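Long-range contacts in putative glycosyltransferase (GalT1) (Streptococcus parasanguinis, PDB 4PHR), which probably transfers a sugar from a nucleotide-sugar donor, this chain being the N-terminal, UDP-binding GT-D-fold domain of the longer protein: residues T155-V160 against T247-T251; S46-Q50 against F254-E258; S120-I124 against E232-Y236; A181-Y185 against L205-A209. All coordinates share one frame; numbering follows the deposited sequence.

Contact 1: T155-V160 against T247-T251; sequences TSRSGV and TNKHT. With UDP (uridine-5'-diphosphate), chain B.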
# COMPACT_ATOMS: atom_id res chain seq x y z
N THR A 155 0.74 -15.01 3.13
CA THR A 155 2.01 -14.77 3.83
C THR A 155 2.08 -13.38 4.49
O THR A 155 3.01 -13.11 5.25
CB THR A 155 3.23 -14.96 2.91
OG1 THR A 155 3.18 -14.02 1.82
CG2 THR A 155 3.27 -16.37 2.35
N SER A 156 1.11 -12.52 4.22
CA SER A 156 1.14 -11.13 4.69
C SER A 156 1.11 -11.05 6.22
O SER A 156 1.93 -10.37 6.84
CB SER A 156 -0.04 -10.34 4.12
OG SER A 156 -0.01 -10.31 2.70
N ARG A 157 0.15 -11.74 6.82
CA ARG A 157 0.03 -11.83 8.28
C ARG A 157 0.22 -10.48 8.97
O ARG A 157 1.00 -10.33 9.94
CB ARG A 157 0.98 -12.91 8.80
CG ARG A 157 0.62 -14.24 8.17
CD ARG A 157 1.48 -15.39 8.59
NE ARG A 157 0.91 -16.62 8.04
CZ ARG A 157 0.64 -17.71 8.75
NH1 ARG A 157 0.91 -17.73 10.05
NH2 ARG A 157 0.11 -18.77 8.16
N SER A 158 -0.51 -9.49 8.48
CA SER A 158 -0.35 -8.12 8.94
C SER A 158 -0.76 -8.00 10.40
O SER A 158 -1.88 -8.38 10.78
CB SER A 158 -1.16 -7.16 8.07
OG SER A 158 -0.73 -7.19 6.71
N GLY A 159 0.15 -7.49 11.22
CA GLY A 159 -0.12 -7.31 12.63
C GLY A 159 0.07 -8.57 13.46
O GLY A 159 -0.02 -8.53 14.68
N VAL A 160 0.36 -9.69 12.81
CA VAL A 160 0.48 -10.94 13.53
C VAL A 160 1.82 -10.99 14.27
O VAL A 160 2.88 -10.83 13.67
CB VAL A 160 0.32 -12.16 12.61
CG1 VAL A 160 0.53 -13.45 13.40
CG2 VAL A 160 -1.06 -12.14 11.96
N THR A 247 11.35 -13.87 9.61
CA THR A 247 11.39 -15.30 9.38
C THR A 247 9.99 -15.90 9.28
O THR A 247 9.78 -16.93 8.63
CB THR A 247 12.19 -16.02 10.48
OG1 THR A 247 11.47 -15.95 11.72
CG2 THR A 247 13.55 -15.34 10.65
N ASN A 248 9.03 -15.24 9.92
CA ASN A 248 7.73 -15.85 10.17
C ASN A 248 6.62 -15.41 9.22
O ASN A 248 5.48 -15.83 9.35
CB ASN A 248 7.31 -15.62 11.63
CG ASN A 248 7.20 -14.14 11.99
OD1 ASN A 248 7.94 -13.30 11.48
ND2 ASN A 248 6.27 -13.82 12.89
N LYS A 249 6.96 -14.56 8.26
CA LYS A 249 5.97 -14.02 7.35
C LYS A 249 6.68 -13.38 6.17
O LYS A 249 7.90 -13.31 6.14
CB LYS A 249 5.11 -12.97 8.06
CG LYS A 249 5.91 -11.82 8.63
CD LYS A 249 5.03 -10.69 9.16
CE LYS A 249 4.68 -10.90 10.61
NZ LYS A 249 3.97 -9.72 11.18
N HIS A 250 5.90 -12.92 5.20
CA HIS A 250 6.41 -12.14 4.08
C HIS A 250 7.18 -10.91 4.55
O HIS A 250 6.76 -10.25 5.50
CB HIS A 250 5.21 -11.70 3.23
CG HIS A 250 5.55 -10.71 2.15
ND1 HIS A 250 6.16 -11.08 0.97
CD2 HIS A 250 5.37 -9.37 2.08
CE1 HIS A 250 6.32 -10.01 0.22
NE2 HIS A 250 5.86 -8.96 0.87
N THR A 251 8.28 -10.58 3.88
CA THR A 251 8.99 -9.34 4.13
C THR A 251 9.06 -8.48 2.87
O THR A 251 9.45 -8.97 1.81
CB THR A 251 10.45 -9.59 4.58
OG1 THR A 251 10.48 -10.50 5.68
CG2 THR A 251 11.08 -8.28 5.02
N1 UDP B . 0.36 -9.37 -1.94
C2 UDP B . -0.42 -10.49 -1.89
N3 UDP B . -0.86 -11.07 -3.06
C4 UDP B . -0.53 -10.52 -4.28
C5 UDP B . 0.27 -9.38 -4.33
C6 UDP B . 0.82 -8.91 -3.14
O2 UDP B . -0.71 -11.01 -0.81
O4 UDP B . -0.97 -11.06 -5.30
C1' UDP B . 0.75 -8.73 -0.67
C2' UDP B . 2.16 -8.88 -0.16
O2' UDP B . 2.32 -10.12 0.50
C3' UDP B . 2.24 -7.71 0.80
C4' UDP B . 1.39 -6.66 0.11
O4' UDP B . 0.62 -7.34 -0.88
O3' UDP B . 1.63 -8.05 2.03
C5' UDP B . 2.23 -5.56 -0.52
O5' UDP B . 1.37 -4.66 -1.21
PA UDP B . 1.94 -3.39 -2.03
O1A UDP B . 2.72 -3.87 -3.18
O2A UDP B . 0.76 -2.55 -2.33
O3A UDP B . 2.93 -2.72 -0.94
PB UDP B . 3.76 -1.32 -0.91
O1B UDP B . 5.19 -1.70 -1.15
O2B UDP B . 3.54 -0.81 0.46
O3B UDP B . 3.24 -0.42 -1.99
O HOH W 1 4.00 -9.16 5.45
O HOH W 2 5.74 -10.95 14.12

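Contact 2: S46-Q50 against F254-E258; sequences SIPYQ and FNYDE. With UDP (uridine-5'-diphosphate), chain B.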
# COMPACT_ATOMS: atom_id res chain seq x y z
N SER A 46 5.64 -7.76 -15.94
CA SER A 46 5.34 -8.57 -14.78
C SER A 46 6.17 -8.10 -13.60
O SER A 46 7.31 -7.66 -13.77
CB SER A 46 5.58 -10.05 -15.09
OG SER A 46 4.62 -10.50 -16.02
N ILE A 47 5.60 -8.17 -12.41
CA ILE A 47 6.26 -7.62 -11.24
C ILE A 47 6.26 -8.67 -10.13
O ILE A 47 5.60 -9.70 -10.25
CB ILE A 47 5.54 -6.34 -10.74
CG1 ILE A 47 4.17 -6.67 -10.15
CG2 ILE A 47 5.44 -5.33 -11.88
CD1 ILE A 47 3.51 -5.48 -9.48
N PRO A 48 7.00 -8.40 -9.04
CA PRO A 48 6.95 -9.36 -7.94
C PRO A 48 5.52 -9.61 -7.49
O PRO A 48 4.75 -8.68 -7.25
CB PRO A 48 7.76 -8.66 -6.83
CG PRO A 48 8.70 -7.77 -7.59
CD PRO A 48 7.91 -7.28 -8.77
N TYR A 49 5.17 -10.88 -7.42
CA TYR A 49 3.89 -11.33 -6.90
C TYR A 49 2.69 -11.04 -7.79
O TYR A 49 1.56 -11.35 -7.41
CB TYR A 49 3.65 -10.81 -5.48
CG TYR A 49 4.78 -11.13 -4.54
CD1 TYR A 49 4.97 -12.43 -4.07
CD2 TYR A 49 5.67 -10.15 -4.12
CE1 TYR A 49 6.01 -12.73 -3.21
CE2 TYR A 49 6.71 -10.45 -3.25
CZ TYR A 49 6.87 -11.74 -2.81
OH TYR A 49 7.90 -12.05 -1.95
N GLN A 50 2.91 -10.48 -8.98
CA GLN A 50 1.80 -10.35 -9.93
C GLN A 50 2.26 -10.33 -11.39
O GLN A 50 2.93 -9.40 -11.84
CB GLN A 50 0.95 -9.10 -9.63
CG GLN A 50 -0.22 -8.90 -10.60
CD GLN A 50 -1.25 -10.03 -10.53
OE1 GLN A 50 -1.81 -10.32 -9.47
NE2 GLN A 50 -1.48 -10.67 -11.67
N PHE A 254 11.71 -8.63 -0.28
CA PHE A 254 12.14 -10.00 -0.52
C PHE A 254 11.10 -10.60 -1.43
O PHE A 254 10.00 -10.94 -1.00
CB PHE A 254 12.26 -10.75 0.80
CG PHE A 254 13.43 -10.30 1.64
CD1 PHE A 254 13.37 -9.11 2.35
CD2 PHE A 254 14.59 -11.05 1.69
CE1 PHE A 254 14.43 -8.69 3.11
CE2 PHE A 254 15.66 -10.63 2.44
CZ PHE A 254 15.59 -9.45 3.15
N ASN A 255 11.46 -10.73 -2.71
CA ASN A 255 10.49 -10.80 -3.79
C ASN A 255 10.04 -12.19 -4.26
O ASN A 255 9.47 -12.31 -5.34
CB ASN A 255 10.99 -9.99 -5.00
CG ASN A 255 10.88 -8.50 -4.77
OD1 ASN A 255 9.98 -8.03 -4.08
ND2 ASN A 255 11.81 -7.74 -5.36
N TYR A 256 10.29 -13.21 -3.44
CA TYR A 256 9.92 -14.57 -3.82
C TYR A 256 9.24 -15.35 -2.69
O TYR A 256 8.86 -16.51 -2.87
CB TYR A 256 11.16 -15.32 -4.31
CG TYR A 256 11.94 -14.57 -5.36
CD1 TYR A 256 11.53 -14.57 -6.69
CD2 TYR A 256 13.07 -13.84 -5.03
CE1 TYR A 256 12.23 -13.88 -7.66
CE2 TYR A 256 13.78 -13.14 -6.00
CZ TYR A 256 13.35 -13.17 -7.31
OH TYR A 256 14.05 -12.48 -8.27
N ASP A 257 9.07 -14.71 -1.53
CA ASP A 257 8.53 -15.39 -0.35
C ASP A 257 9.26 -16.70 -0.07
O ASP A 257 8.65 -17.73 0.20
CB ASP A 257 7.01 -15.62 -0.47
CG ASP A 257 6.18 -14.44 0.03
OD1 ASP A 257 6.72 -13.59 0.77
OD2 ASP A 257 4.98 -14.37 -0.31
N GLU A 258 10.59 -16.64 -0.12
CA GLU A 258 11.43 -17.81 0.14
C GLU A 258 11.89 -17.84 1.59
O GLU A 258 12.07 -16.79 2.22
CB GLU A 258 12.64 -17.81 -0.79
CG GLU A 258 12.31 -18.08 -2.25
CD GLU A 258 13.47 -17.81 -3.18
OE1 GLU A 258 14.46 -17.19 -2.73
OE2 GLU A 258 13.41 -18.22 -4.37
N1 UDP B . 0.36 -9.37 -1.94
C2 UDP B . -0.42 -10.49 -1.89
N3 UDP B . -0.86 -11.07 -3.06
C4 UDP B . -0.53 -10.52 -4.28
C5 UDP B . 0.27 -9.38 -4.33
C6 UDP B . 0.82 -8.91 -3.14
O2 UDP B . -0.71 -11.01 -0.81
O4 UDP B . -0.97 -11.06 -5.30
C1' UDP B . 0.75 -8.73 -0.67
C2' UDP B . 2.16 -8.88 -0.16
O2' UDP B . 2.32 -10.12 0.50
C3' UDP B . 2.24 -7.71 0.80
C4' UDP B . 1.39 -6.66 0.11
O4' UDP B . 0.62 -7.34 -0.88
O3' UDP B . 1.63 -8.05 2.03
C5' UDP B . 2.23 -5.56 -0.52
O5' UDP B . 1.37 -4.66 -1.21
PA UDP B . 1.94 -3.39 -2.03
O1A UDP B . 2.72 -3.87 -3.18
O2A UDP B . 0.76 -2.55 -2.33
O3A UDP B . 2.93 -2.72 -0.94
PB UDP B . 3.76 -1.32 -0.91
O1B UDP B . 5.19 -1.70 -1.15
O2B UDP B . 3.54 -0.81 0.46
O3B UDP B . 3.24 -0.42 -1.99

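Contact 3: S120-I124 against E232-Y236; sequences SRPYI and EYEWY. With UDP (uridine-5'-diphosphate), chain B.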
# COMPACT_ATOMS: atom_id res chain seq x y z
N SER A 120 2.38 3.70 3.59
CA SER A 120 2.64 2.32 3.99
C SER A 120 4.12 2.09 4.28
O SER A 120 4.51 1.01 4.72
CB SER A 120 2.19 1.34 2.90
OG SER A 120 2.96 1.54 1.72
N ARG A 121 4.94 3.12 4.04
CA ARG A 121 6.41 2.99 4.07
C ARG A 121 7.05 4.11 4.91
O ARG A 121 7.80 4.94 4.40
CB ARG A 121 6.96 3.02 2.64
CG ARG A 121 6.25 2.12 1.62
CD ARG A 121 6.29 0.65 2.01
NE ARG A 121 7.66 0.22 2.27
CZ ARG A 121 8.32 -0.69 1.57
NH1 ARG A 121 7.73 -1.31 0.56
NH2 ARG A 121 9.56 -0.99 1.91
N PRO A 122 6.75 4.14 6.21
CA PRO A 122 7.08 5.32 7.02
C PRO A 122 8.41 5.25 7.76
O PRO A 122 8.60 6.04 8.68
CB PRO A 122 5.94 5.36 8.05
CG PRO A 122 5.03 4.17 7.72
CD PRO A 122 5.87 3.22 6.95
N TYR A 123 9.31 4.34 7.40
CA TYR A 123 10.49 4.14 8.23
C TYR A 123 11.81 3.84 7.52
O TYR A 123 12.76 4.62 7.61
CB TYR A 123 10.21 3.05 9.28
CG TYR A 123 11.39 2.71 10.17
CD1 TYR A 123 11.77 3.54 11.22
CD2 TYR A 123 12.13 1.55 9.97
CE1 TYR A 123 12.85 3.24 12.02
CE2 TYR A 123 13.22 1.24 10.77
CZ TYR A 123 13.57 2.09 11.80
OH TYR A 123 14.65 1.79 12.61
N ILE A 124 11.88 2.71 6.83
CA ILE A 124 13.19 2.13 6.49
C ILE A 124 14.03 2.95 5.50
O ILE A 124 15.26 2.96 5.59
CB ILE A 124 13.07 0.65 6.01
CG1 ILE A 124 14.40 -0.10 6.21
CG2 ILE A 124 12.60 0.59 4.57
CD1 ILE A 124 14.78 -0.30 7.66
N GLU A 232 7.30 -2.60 7.58
CA GLU A 232 7.84 -1.33 8.05
C GLU A 232 7.68 -1.21 9.57
O GLU A 232 8.59 -0.76 10.27
CB GLU A 232 7.18 -0.17 7.31
CG GLU A 232 7.60 -0.09 5.84
CD GLU A 232 8.77 0.86 5.62
OE1 GLU A 232 9.30 1.42 6.61
OE2 GLU A 232 9.16 1.07 4.45
N TYR A 233 6.53 -1.63 10.08
CA TYR A 233 6.31 -1.56 11.51
C TYR A 233 7.25 -2.50 12.26
O TYR A 233 7.80 -2.14 13.29
CB TYR A 233 4.85 -1.87 11.86
CG TYR A 233 4.51 -1.60 13.30
CD1 TYR A 233 4.59 -0.31 13.82
CD2 TYR A 233 4.13 -2.63 14.16
CE1 TYR A 233 4.29 -0.06 15.16
CE2 TYR A 233 3.83 -2.38 15.49
CZ TYR A 233 3.91 -1.09 15.98
OH TYR A 233 3.62 -0.85 17.31
N GLU A 234 7.46 -3.70 11.73
CA GLU A 234 8.39 -4.65 12.36
C GLU A 234 9.81 -4.09 12.37
O GLU A 234 10.51 -4.17 13.38
CB GLU A 234 8.37 -6.00 11.64
CG GLU A 234 7.07 -6.78 11.79
CD GLU A 234 7.09 -7.74 12.95
OE1 GLU A 234 8.13 -7.84 13.63
OE2 GLU A 234 6.05 -8.39 13.18
N TRP A 235 10.23 -3.50 11.25
CA TRP A 235 11.56 -2.90 11.19
C TRP A 235 11.69 -1.75 12.20
O TRP A 235 12.70 -1.62 12.89
CB TRP A 235 11.85 -2.41 9.78
CG TRP A 235 12.11 -3.49 8.79
CD1 TRP A 235 12.68 -4.71 9.04
CD2 TRP A 235 11.81 -3.47 7.38
NE1 TRP A 235 12.77 -5.44 7.88
CE2 TRP A 235 12.24 -4.70 6.85
CE3 TRP A 235 11.22 -2.53 6.53
CZ2 TRP A 235 12.09 -5.02 5.50
CZ3 TRP A 235 11.08 -2.84 5.19
CH2 TRP A 235 11.52 -4.08 4.68
N TYR A 236 10.65 -0.93 12.27
CA TYR A 236 10.61 0.18 13.22
C TYR A 236 10.71 -0.31 14.68
O TYR A 236 11.47 0.25 15.48
CB TYR A 236 9.34 1.01 13.00
CG TYR A 236 8.92 1.86 14.17
CD1 TYR A 236 7.89 1.45 15.01
CD2 TYR A 236 9.54 3.08 14.43
CE1 TYR A 236 7.51 2.23 16.09
CE2 TYR A 236 9.16 3.86 15.50
CZ TYR A 236 8.14 3.43 16.33
OH TYR A 236 7.75 4.20 17.40
N1 UDP B . 0.36 -9.37 -1.94
C2 UDP B . -0.42 -10.49 -1.89
N3 UDP B . -0.86 -11.07 -3.06
C4 UDP B . -0.53 -10.52 -4.28
C5 UDP B . 0.27 -9.38 -4.33
C6 UDP B . 0.82 -8.91 -3.14
O2 UDP B . -0.71 -11.01 -0.81
O4 UDP B . -0.97 -11.06 -5.30
C1' UDP B . 0.75 -8.73 -0.67
C2' UDP B . 2.16 -8.88 -0.16
O2' UDP B . 2.32 -10.12 0.50
C3' UDP B . 2.24 -7.71 0.80
C4' UDP B . 1.39 -6.66 0.11
O4' UDP B . 0.62 -7.34 -0.88
O3' UDP B . 1.63 -8.05 2.03
C5' UDP B . 2.23 -5.56 -0.52
O5' UDP B . 1.37 -4.66 -1.21
PA UDP B . 1.94 -3.39 -2.03
O1A UDP B . 2.72 -3.87 -3.18
O2A UDP B . 0.76 -2.55 -2.33
O3A UDP B . 2.93 -2.72 -0.94
PB UDP B . 3.76 -1.32 -0.91
O1B UDP B . 5.19 -1.70 -1.15
O2B UDP B . 3.54 -0.81 0.46
O3B UDP B . 3.24 -0.42 -1.99
O HOH W 3 10.50 3.45 3.96

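Contact 4: A181-Y185 against L205-A209; sequences AFQYY and LGPTA. With UDP (uridine-5'-diphosphate), chain B.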
# COMPACT_ATOMS: atom_id res chain seq x y z
N ALA A 181 -2.94 -12.66 -7.16
CA ALA A 181 -4.27 -12.59 -6.58
C ALA A 181 -5.30 -12.10 -7.60
O ALA A 181 -6.49 -12.39 -7.45
CB ALA A 181 -4.28 -11.71 -5.35
N PHE A 182 -4.86 -11.39 -8.63
CA PHE A 182 -5.83 -10.82 -9.57
C PHE A 182 -6.65 -11.89 -10.28
O PHE A 182 -7.79 -11.64 -10.67
CB PHE A 182 -5.17 -9.90 -10.60
CG PHE A 182 -6.18 -9.14 -11.43
CD1 PHE A 182 -6.93 -8.12 -10.86
CD2 PHE A 182 -6.42 -9.48 -12.75
CE1 PHE A 182 -7.88 -7.43 -11.61
CE2 PHE A 182 -7.37 -8.81 -13.51
CZ PHE A 182 -8.10 -7.78 -12.93
N GLN A 183 -6.09 -13.08 -10.41
CA GLN A 183 -6.82 -14.18 -11.02
C GLN A 183 -8.14 -14.45 -10.31
O GLN A 183 -9.10 -14.92 -10.92
CB GLN A 183 -5.98 -15.45 -11.02
CG GLN A 183 -6.71 -16.60 -11.65
CD GLN A 183 -5.87 -17.85 -11.74
OE1 GLN A 183 -4.87 -17.88 -12.46
NE2 GLN A 183 -6.27 -18.88 -11.02
N TYR A 184 -8.18 -14.16 -9.02
CA TYR A 184 -9.36 -14.44 -8.21
C TYR A 184 -10.13 -13.17 -7.89
O TYR A 184 -10.91 -13.15 -6.93
CB TYR A 184 -8.94 -15.15 -6.91
CG TYR A 184 -8.24 -16.46 -7.17
CD1 TYR A 184 -6.86 -16.51 -7.34
CD2 TYR A 184 -8.96 -17.64 -7.29
CE1 TYR A 184 -6.22 -17.71 -7.59
CE2 TYR A 184 -8.33 -18.84 -7.54
CZ TYR A 184 -6.96 -18.87 -7.69
OH TYR A 184 -6.33 -20.06 -7.94
N TYR A 185 -9.95 -12.13 -8.70
CA TYR A 185 -10.49 -10.83 -8.35
C TYR A 185 -11.99 -10.80 -8.07
O TYR A 185 -12.42 -10.24 -7.05
CB TYR A 185 -10.16 -9.75 -9.38
CG TYR A 185 -10.74 -8.44 -8.94
CD1 TYR A 185 -10.16 -7.72 -7.90
CD2 TYR A 185 -11.91 -7.94 -9.50
CE1 TYR A 185 -10.70 -6.53 -7.46
CE2 TYR A 185 -12.46 -6.76 -9.07
CZ TYR A 185 -11.86 -6.06 -8.04
OH TYR A 185 -12.40 -4.88 -7.60
N LEU A 205 -2.42 -6.14 -0.71
CA LEU A 205 -2.61 -7.10 -1.78
C LEU A 205 -2.05 -6.63 -3.12
O LEU A 205 -2.61 -6.91 -4.18
CB LEU A 205 -4.10 -7.48 -1.91
CG LEU A 205 -4.38 -8.90 -2.44
CD1 LEU A 205 -4.02 -9.96 -1.40
CD2 LEU A 205 -5.83 -9.04 -2.88
N GLY A 206 -0.92 -5.93 -3.08
CA GLY A 206 -0.25 -5.55 -4.31
C GLY A 206 -1.16 -4.81 -5.27
O GLY A 206 -2.00 -4.01 -4.83
N PRO A 207 -1.00 -5.04 -6.59
CA PRO A 207 -1.80 -4.28 -7.56
C PRO A 207 -3.29 -4.58 -7.47
O PRO A 207 -4.12 -3.71 -7.76
CB PRO A 207 -1.24 -4.72 -8.92
CG PRO A 207 -0.52 -5.99 -8.64
CD PRO A 207 -0.00 -5.91 -7.24
N THR A 208 -3.62 -5.80 -7.06
CA THR A 208 -5.02 -6.18 -6.91
C THR A 208 -5.72 -5.29 -5.88
O THR A 208 -6.91 -4.98 -6.01
CB THR A 208 -5.15 -7.67 -6.57
OG1 THR A 208 -4.53 -8.44 -7.60
CG2 THR A 208 -6.62 -8.07 -6.46
N ALA A 209 -4.97 -4.88 -4.85
CA ALA A 209 -5.51 -4.01 -3.80
C ALA A 209 -6.09 -2.72 -4.38
O ALA A 209 -7.10 -2.22 -3.89
CB ALA A 209 -4.44 -3.69 -2.76
N1 UDP B . 0.36 -9.37 -1.94
C2 UDP B . -0.42 -10.49 -1.89
N3 UDP B . -0.86 -11.07 -3.06
C4 UDP B . -0.53 -10.52 -4.28
C5 UDP B . 0.27 -9.38 -4.33
C6 UDP B . 0.82 -8.91 -3.14
O2 UDP B . -0.71 -11.01 -0.81
O4 UDP B . -0.97 -11.06 -5.30
C1' UDP B . 0.75 -8.73 -0.67
C2' UDP B . 2.16 -8.88 -0.16
O2' UDP B . 2.32 -10.12 0.50
C3' UDP B . 2.24 -7.71 0.80
C4' UDP B . 1.39 -6.66 0.11
O4' UDP B . 0.62 -7.34 -0.88
O3' UDP B . 1.63 -8.05 2.03
C5' UDP B . 2.23 -5.56 -0.52
O5' UDP B . 1.37 -4.66 -1.21
PA UDP B . 1.94 -3.39 -2.03
O1A UDP B . 2.72 -3.87 -3.18
O2A UDP B . 0.76 -2.55 -2.33
O3A UDP B . 2.93 -2.72 -0.94
PB UDP B . 3.76 -1.32 -0.91
O1B UDP B . 5.19 -1.70 -1.15
O2B UDP B . 3.54 -0.81 0.46
O3B UDP B . 3.24 -0.42 -1.99

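Contact 1: T155-V160 against T247-T251
T155 meets H250 through both backbone and side chain. T155 O accepts H250 N at 2.9 Å, with a nearly straight N-H...O angle of 168°. The T155 side chain leans across the histidine. OG1 sits between the backbone N and the carbonyl carbon (chi1 62°), which sets it 3.4 Å from H250 CB, and it is hydrogen-bonded to D257. S156 turns its own side chain to the nucleotide, and its OG shares a hydrogen bond of 2.9 Å with UDP O3'. The neighbouring ribose hydroxyl, UDP O2', stands 3.5 Å above the centre of the H250 ring. D257 and H228 hold the two ring nitrogens, ND1 and NE2, and so fix the rotation of the ring. The two loops thus line part of the ribose end of the UDP pocket of the GT-D fold. Segment 155-160 follows strand 147-153 of the parallel sheet. R157 opens a type II turn closed by V160, and G159 occupies its positive-phi position. This turn gathers two carbonyls round K249. The lysine bends at chi3 (89°), and NZ makes a weak bond of 3.3 Å to R157 O. NZ also gives a firmer bond of 2.9 Å to V160 O, in the carbonyl plane and on a lone pair. D230 and E234 add salt bridges to the same ammonium. A water joins V160 O to N248 ND2.

Contact 2: S46-Q50 against F254-E258
The hydroxyl of Y49 is the polar link to segment 254-258. Y49 OH donates to F254 O at a short 2.6 Å, and the bond lies in the carbonyl plane, on a lone pair. F254 O in turn lies in the plane of the tyrosine ring, at its edge. D257 N points back to Y49 OH over 2.9 Å, but the angle of 124° makes this bond weak. The phenol oxygen therefore both gives and receives. Van der Waals contacts surround the ring. The N255 carbonyl group lies over one face, with N255 C 3.5 Å from Y49 CZ. The D257 carboxylate is turned 47° from the ring, and its OD2 is 3.5 Å from Y49 CE1. The carboxylate is itself tied to H250 and T155. P48 lies across the N255 amide, its CG 3.6 Å from N255 CG. Within 46-50, a type II turn runs from I47 to Q50, and Q50 N bonds to I47 O at 3.1 Å. Y49 takes the third position with positive phi. Its CG stands anti to the carbonyl carbon (chi1 -53°), which carries the ring from the turn to segment 254-258. The Y49 and H250 rings also meet, nearly at right angles. Y49 CB lies above the uracil plane, just beyond its C5 edge, 3.8 Å from UDP C5. It is a surface contact of two loops beside the base end of the GT-D-fold UDP site.

Contact 3: S120-I124 against E232-Y236
The Y123 ring lies flat against the backbone of helix 229-238 at Y236. Y236 CA sits almost on the ring normal, 3.7 Å from the centroid of the Y123 ring, a CH-pi contact. The Y236 ring turns its edge to the same tyrosine in an offset edge-to-face pair, with planes at 79°. The preceding residue, W235, touches the CD2-CE2 side of the Y123 ring with its CB. The benzo part of W235 meets I124 obliquely, with I124 CB 3.7 Å from W235 CE3. P122 CD rests 3.7 Å from E232 CB. E232 carries the polar edge. Its chain bends at chi2 and brings the carboxylate up to the loop. E232 OE1 uses its syn lone pair for I124 N at 2.9 Å and receives a weak bond from Y123 N. E232 OE2 forms a salt bridge with R121 NE at 2.8 Å and 167°, through its anti lone pair. The carboxylate and guanidinium planes are 68° apart, and R121 NH2 bonds only weakly to the same oxygen. A water links R121 O to OE2. E253 also holds R121 NH2. Outermost is the nucleotide: R121 NH1 gives a bond of 3.1 Å to UDP O1B, and S120 OG one of 2.7 Å to UDP O2B. E232 is thus probably a second-shell residue that helps position R121 at the diphosphate end of the UDP pocket, near the manganese.

Contact 4: A181-Y185 against L205-A209
T208 packs against F182 and Y185 where a 3-10 turn meets the start of helix 206-218, after two strands of the five-stranded parallel sheet. Segment 181-185 leads from strand 170-176 into helix 185-195. Segment 205-209 leads from strand 200-204 into helix 206-218. The pair belongs to a beta-alpha-beta crossover that passes strand 147-153. T208 CB points at the other segment and splits into two branches. OG1 lies beside its own backbone N (chi1 -58°) and comes 3.1 Å from F182 N. The angle is too poor for a hydrogen bond, and F182 N is instead weakly bonded to Q50. The same OG1 is 3.4 Å from F182 CB and lies near the plane of the phenyl ring, at its edge. CG2 goes the other way and touches the edge of the second ring, 3.8 Å from Y185 CD1. The Y185 hydroxyl is bonded to D215 on helix 206-218, so this ring is tied at its far end too. L205 fills the side next to the ligand. Its CD2 is 4.0 Å from A181 CB, while CD1 lies on one side of the uracil plane at the C2-O2 rim, 3.5 Å from UDP O2. The backbone then reads both ends of the uridine. G206 gives its N to UDP O5' at 3.2 Å. At the base, A181 N donates to UDP O4 at 3.1 Å with an angle of 157°.

Overall arrangement
All four contacts border one UDP molecule. Contacts 3 and 4 are buried and lie on opposite sides of the chain centre, about 23 Å apart between centres. Contact 3 joins an aromatic core to a charged pair at the diphosphate. Contact 4 is almost wholly apolar between its segments and meets the uridine. Contact 1 is partly buried and contact 2 is at the surface. Both use the loop between helices 229-238 and 266-271, and D257 joins the two. A salt bridge joins contacts 1 and 3. Contacts 2 and 4 place Y49 and L205 on opposite sides of the uracil plane, with Q50 packed against P207.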